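Local coordinates for protein prolyl oligopeptidase (Novosphingobium capsulatum, PDB 1YR2) that probably cleaves oligopeptides on the carboxyl side of proline, and less readily alanine, as a serine peptidase of the prolyl oligopeptidase family, at residues 57-60 with 61-64; 601-604 with 605-608. One frame throughout, in Å; residues are numbered along the deposited sequence.

Contact 1 (57-60 with 61-64); sequences VSDP and WRWL
The pyrrolidine ring of P60 lies over one face of the W61 indole, CG of L64 lies over one face of the W63 indole, and the guanidinium of R62 presents its edge to D59. These contacts are built round a type I beta turn from D59 to R62, which leads from the end of a beta hairpin into a short 3-10 segment and illustrates how a tight turn brings its first and fourth residues near enough for a side-chain salt bridge. On the W61 face, P60 CG sits 3.9 Å from the centroid of the six-membered ring and 24° off its normal, a CH-pi contact between neighbours in sequence. It is displaced toward the rim, with CE3 of W61 3.6 Å from CG of P60. The indole also packs against helix 664-675, and its NE1 is bonded to the carbonyl oxygen of S43.

Across the turn, R62 grips a single oxygen side-on: its NE lies 2.9 Å, and its NH2 3.1 Å, from OD2 of D59. OD2 is almost in the guanidinium plane, yet the carboxylate is turned 72° against that plane, and NE reaches OD2 from above the carboxylate plane. The arginine chain can fold back this way because it bends at chi3 (-71°). The pair also has outside partners: OD1 of D59 is held by Y638 and K668, and NH1 of R62 pairs with E50. An alanine at R62 would remove both donors to OD2 and is likely to leave the D59 carboxylate, gripped then mainly through OD1, freer to turn, and E50 without this partner.

Beyond the turn, NE1 of W63 bonds to O of P44, while its CD1 comes edge-on to within 3.7 Å of O of P60.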
loop_
_atom_site.group_PDB
_atom_site.type_symbol
_atom_site.label_atom_id
_atom_site.label_comp_id
_atom_site.label_asym_id
_atom_site.label_seq_id
_atom_site.Cartn_x
_atom_site.Cartn_y
_atom_site.Cartn_z
ATOM N N VAL A 57 -19.208 -1.582 -35.426
ATOM C CA VAL A 57 -18.582 -2.285 -34.306
ATOM C C VAL A 57 -19.210 -3.644 -34.154
ATOM O O VAL A 57 -20.397 -3.743 -33.884
ATOM C CB VAL A 57 -18.828 -1.578 -32.993
ATOM C CG1 VAL A 57 -18.164 -2.348 -31.814
ATOM C CG2 VAL A 57 -18.321 -0.196 -33.071
ATOM N N SER A 58 -18.412 -4.693 -34.322
ATOM C CA SER A 58 -18.858 -6.042 -34.103
ATOM C C SER A 58 -18.663 -6.471 -32.649
ATOM O O SER A 58 -17.606 -6.207 -32.030
ATOM C CB SER A 58 -18.087 -6.967 -35.038
ATOM O OG SER A 58 -18.500 -8.319 -34.851
ATOM N N ASP A 59 -19.661 -7.181 -32.108
ATOM C CA ASP A 59 -19.633 -7.653 -30.722
ATOM C C ASP A 59 -20.341 -8.989 -30.653
ATOM O O ASP A 59 -21.453 -9.099 -30.149
ATOM C CB ASP A 59 -20.275 -6.588 -29.819
ATOM C CG ASP A 59 -20.049 -6.819 -28.341
ATOM O OD1 ASP A 59 -19.478 -7.860 -27.953
ATOM O OD2 ASP A 59 -20.402 -5.954 -27.492
ATOM N N PRO A 60 -19.717 -10.013 -31.207
ATOM C CA PRO A 60 -20.349 -11.332 -31.314
ATOM C C PRO A 60 -20.488 -12.126 -30.027
ATOM O O PRO A 60 -21.172 -13.169 -30.045
ATOM C CB PRO A 60 -19.452 -12.093 -32.286
ATOM C CG PRO A 60 -18.238 -11.269 -32.481
ATOM C CD PRO A 60 -18.386 -9.963 -31.833
ATOM N N TRP A 61 -19.844 -11.670 -28.965
ATOM C CA TRP A 61 -19.835 -12.391 -27.684
ATOM C C TRP A 61 -20.514 -11.589 -26.578
ATOM O O TRP A 61 -20.294 -11.815 -25.388
ATOM C CB TRP A 61 -18.417 -12.817 -27.314
ATOM C CG TRP A 61 -17.848 -13.821 -28.304
ATOM C CD1 TRP A 61 -18.196 -15.121 -28.430
ATOM C CD2 TRP A 61 -16.871 -13.563 -29.321
ATOM N NE1 TRP A 61 -17.469 -15.714 -29.441
ATOM C CE2 TRP A 61 -16.656 -14.767 -30.012
ATOM C CE3 TRP A 61 -16.185 -12.429 -29.729
ATOM C CZ2 TRP A 61 -15.761 -14.873 -31.083
ATOM C CZ3 TRP A 61 -15.286 -12.531 -30.745
ATOM C CH2 TRP A 61 -15.087 -13.763 -31.436
ATOM N N ARG A 62 -21.413 -10.690 -26.961
ATOM C CA ARG A 62 -22.134 -9.931 -25.961
ATOM C C ARG A 62 -22.881 -10.841 -24.979
ATOM O O ARG A 62 -23.074 -10.480 -23.826
ATOM C CB ARG A 62 -23.119 -8.962 -26.581
ATOM C CG ARG A 62 -23.560 -7.921 -25.561
ATOM C CD ARG A 62 -24.215 -6.698 -26.134
ATOM N NE ARG A 62 -23.261 -5.859 -26.828
ATOM C CZ ARG A 62 -23.635 -4.820 -27.521
ATOM N NH1 ARG A 62 -24.933 -4.474 -27.586
ATOM N NH2 ARG A 62 -22.734 -4.100 -28.177
ATOM N N TRP A 63 -23.294 -12.014 -25.442
ATOM C CA TRP A 63 -23.981 -12.987 -24.566
ATOM C C TRP A 63 -23.135 -13.425 -23.357
ATOM O O TRP A 63 -23.690 -13.826 -22.328
ATOM C CB TRP A 63 -24.485 -14.187 -25.362
ATOM C CG TRP A 63 -23.392 -15.036 -25.983
ATOM C CD1 TRP A 63 -22.842 -14.887 -27.208
ATOM C CD2 TRP A 63 -22.730 -16.155 -25.378
ATOM N NE1 TRP A 63 -21.867 -15.833 -27.414
ATOM C CE2 TRP A 63 -21.777 -16.626 -26.295
ATOM C CE3 TRP A 63 -22.856 -16.814 -24.157
ATOM C CZ2 TRP A 63 -20.955 -17.727 -26.024
ATOM C CZ3 TRP A 63 -22.038 -17.914 -23.891
ATOM C CH2 TRP A 63 -21.102 -18.349 -24.813
ATOM N N LEU A 64 -21.811 -13.349 -23.483
ATOM C CA LEU A 64 -20.896 -13.689 -22.389
ATOM C C LEU A 64 -20.873 -12.625 -21.272
ATOM O O LEU A 64 -20.242 -12.819 -20.220
ATOM C CB LEU A 64 -19.493 -13.969 -22.916
ATOM C CG LEU A 64 -19.269 -15.376 -23.450
ATOM C CD1 LEU A 64 -17.963 -15.388 -24.191
ATOM C CD2 LEU A 64 -19.254 -16.392 -22.370
#

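Contact 2 (601-604 with 605-608)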
loop_
_atom_site.group_PDB
_atom_site.type_symbol
_atom_site.label_atom_id
_atom_site.label_comp_id
_atom_site.label_asym_id
_atom_site.label_seq_id
_atom_site.Cartn_x
_atom_site.Cartn_y
_atom_site.Cartn_z
ATOM N N VAL A 601 -10.167 -4.542 -17.689
ATOM C CA VAL A 601 -11.239 -3.820 -18.380
ATOM C C VAL A 601 -11.031 -3.918 -19.911
ATOM O O VAL A 601 -10.436 -3.044 -20.517
ATOM C CB VAL A 601 -11.296 -2.315 -17.919
ATOM C CG1 VAL A 601 -12.541 -1.679 -18.398
ATOM C CG2 VAL A 601 -11.205 -2.201 -16.379
ATOM N N MET A 602 -11.530 -4.976 -20.526
ATOM C CA MET A 602 -11.174 -5.327 -21.904
ATOM C C MET A 602 -12.104 -4.733 -22.964
ATOM O O MET A 602 -11.655 -4.478 -24.067
ATOM C CB MET A 602 -11.058 -6.849 -22.060
ATOM C CG MET A 602 -10.077 -7.492 -21.071
ATOM S SD MET A 602 -8.436 -6.603 -20.996
ATOM C CE MET A 602 -7.355 -8.052 -20.815
ATOM N N ASP A 603 -13.368 -4.494 -22.611
ATOM C CA ASP A 603 -14.282 -3.821 -23.509
ATOM C C ASP A 603 -14.460 -2.364 -23.045
ATOM O O ASP A 603 -15.252 -2.047 -22.165
ATOM C CB ASP A 603 -15.612 -4.558 -23.592
ATOM C CG ASP A 603 -16.545 -3.961 -24.671
ATOM O OD1 ASP A 603 -16.373 -2.743 -25.036
ATOM O OD2 ASP A 603 -17.486 -4.610 -25.173
ATOM N N MET A 604 -13.652 -1.505 -23.620
ATOM C CA MET A 604 -13.574 -0.096 -23.246
ATOM C C MET A 604 -14.662 0.727 -23.898
ATOM O O MET A 604 -14.760 1.933 -23.649
ATOM C CB MET A 604 -12.205 0.440 -23.659
ATOM C CG MET A 604 -11.058 -0.133 -22.854
ATOM S SD MET A 604 -11.182 0.182 -21.078
ATOM C CE MET A 604 -11.216 1.942 -21.001
ATOM N N LEU A 605 -15.482 0.099 -24.736
ATOM C CA LEU A 605 -16.640 0.763 -25.297
ATOM C C LEU A 605 -17.876 0.581 -24.427
ATOM O O LEU A 605 -18.818 1.365 -24.561
ATOM C CB LEU A 605 -16.933 0.278 -26.728
ATOM C CG LEU A 605 -15.785 0.390 -27.713
ATOM C CD1 LEU A 605 -16.307 -0.022 -29.127
ATOM C CD2 LEU A 605 -15.232 1.761 -27.701
ATOM N N ARG A 606 -17.861 -0.454 -23.567
ATOM C CA ARG A 606 -19.015 -0.805 -22.757
ATOM C C ARG A 606 -18.738 -0.840 -21.240
ATOM O O ARG A 606 -19.577 -1.308 -20.467
ATOM C CB ARG A 606 -19.560 -2.162 -23.227
ATOM C CG ARG A 606 -20.215 -2.111 -24.588
ATOM C CD ARG A 606 -20.672 -3.462 -25.092
ATOM N NE ARG A 606 -21.693 -4.066 -24.225
ATOM C CZ ARG A 606 -22.950 -3.670 -24.159
ATOM N NH1 ARG A 606 -23.403 -2.658 -24.875
ATOM N NH2 ARG A 606 -23.783 -4.294 -23.362
ATOM N N PHE A 607 -17.596 -0.341 -20.802
ATOM C CA PHE A 607 -17.183 -0.472 -19.384
ATOM C C PHE A 607 -18.154 0.228 -18.430
ATOM O O PHE A 607 -18.415 -0.251 -17.318
ATOM C CB PHE A 607 -15.772 0.073 -19.161
ATOM C CG PHE A 607 -15.687 1.560 -19.251
ATOM C CD1 PHE A 607 -15.960 2.333 -18.148
ATOM C CD2 PHE A 607 -15.322 2.194 -20.422
ATOM C CE1 PHE A 607 -15.904 3.693 -18.208
ATOM C CE2 PHE A 607 -15.273 3.546 -20.481
ATOM C CZ PHE A 607 -15.601 4.302 -19.366
ATOM N N ASP A 608 -18.752 1.297 -18.908
ATOM C CA ASP A 608 -19.696 2.059 -18.103
ATOM C C ASP A 608 -21.131 1.506 -18.057
ATOM O O ASP A 608 -21.994 2.112 -17.424
ATOM C CB ASP A 608 -19.685 3.510 -18.525
ATOM C CG ASP A 608 -20.342 3.745 -19.869
ATOM O OD1 ASP A 608 -20.337 2.847 -20.761
ATOM O OD2 ASP A 608 -20.833 4.852 -20.124
#
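D603 and the amides that follow it supply the hydrogen bonds of this bend, which lies in the alpha/beta-hydrolase domain between strand 594-598 and helix 617-620. OD1 of D603 accepts from N of L605 at 3.0 Å, the N-H meeting it nearly in line with its own C-O bond: an Asx turn. The same oxygen takes a weak bond from N of R606 at 3.1 Å, and that N-H also makes a weak bond to the backbone O of D603, 3.4 Å away. With CG anti to its own N (chi1 -173°), D603 swings its carboxylate toward the amides of L605 and R606.

The charged contacts are looser. OD2 of D603 rests on CD of R606 at 3.4 Å, but NE of R606 stays 4.3 Å from that oxygen, beyond a salt bridge. Each charge finds its mate elsewhere, D603 in K668 and R606 in E65.

Apolar contacts gather on F607. Its CB meets CG1 of V601 at 3.8 Å, CE of M604 approaches CD2 from further off, and the ring stands edge-to-face with Y620. L605 packs against helix 626-633.

O of M604 is buried without a hydrogen-bonding partner and lies 3.3 Å from CD2 of F607, at the ring edge. The carboxylate oxygen thus serves one amide well and a second weakly, while the M604 carbonyl probably gains a little from the slightly positive aromatic C-H.

In the fold
Going from the N terminus, contact 1 closes a tight turn just after the hairpin of strands 49-52 and 55-58, ahead of helix 72-89. The chain then runs through the propeller sheets and enters the eight-stranded alpha/beta-hydrolase sheet before contact 2 closes its own bend between strand 594-598 and helix 617-620. The two are in series and neither nest nor cross, yet their centres lie only about 12 Å apart. K668 of helix 664-675 pairs with both D59 and D603, whose carboxylates come close together, and R62 packs on R606 beside D59. The N-terminal segment thus joins the C-terminal part in one peptidase domain, as in other prolyl oligopeptidases, with the propeller inserted between them.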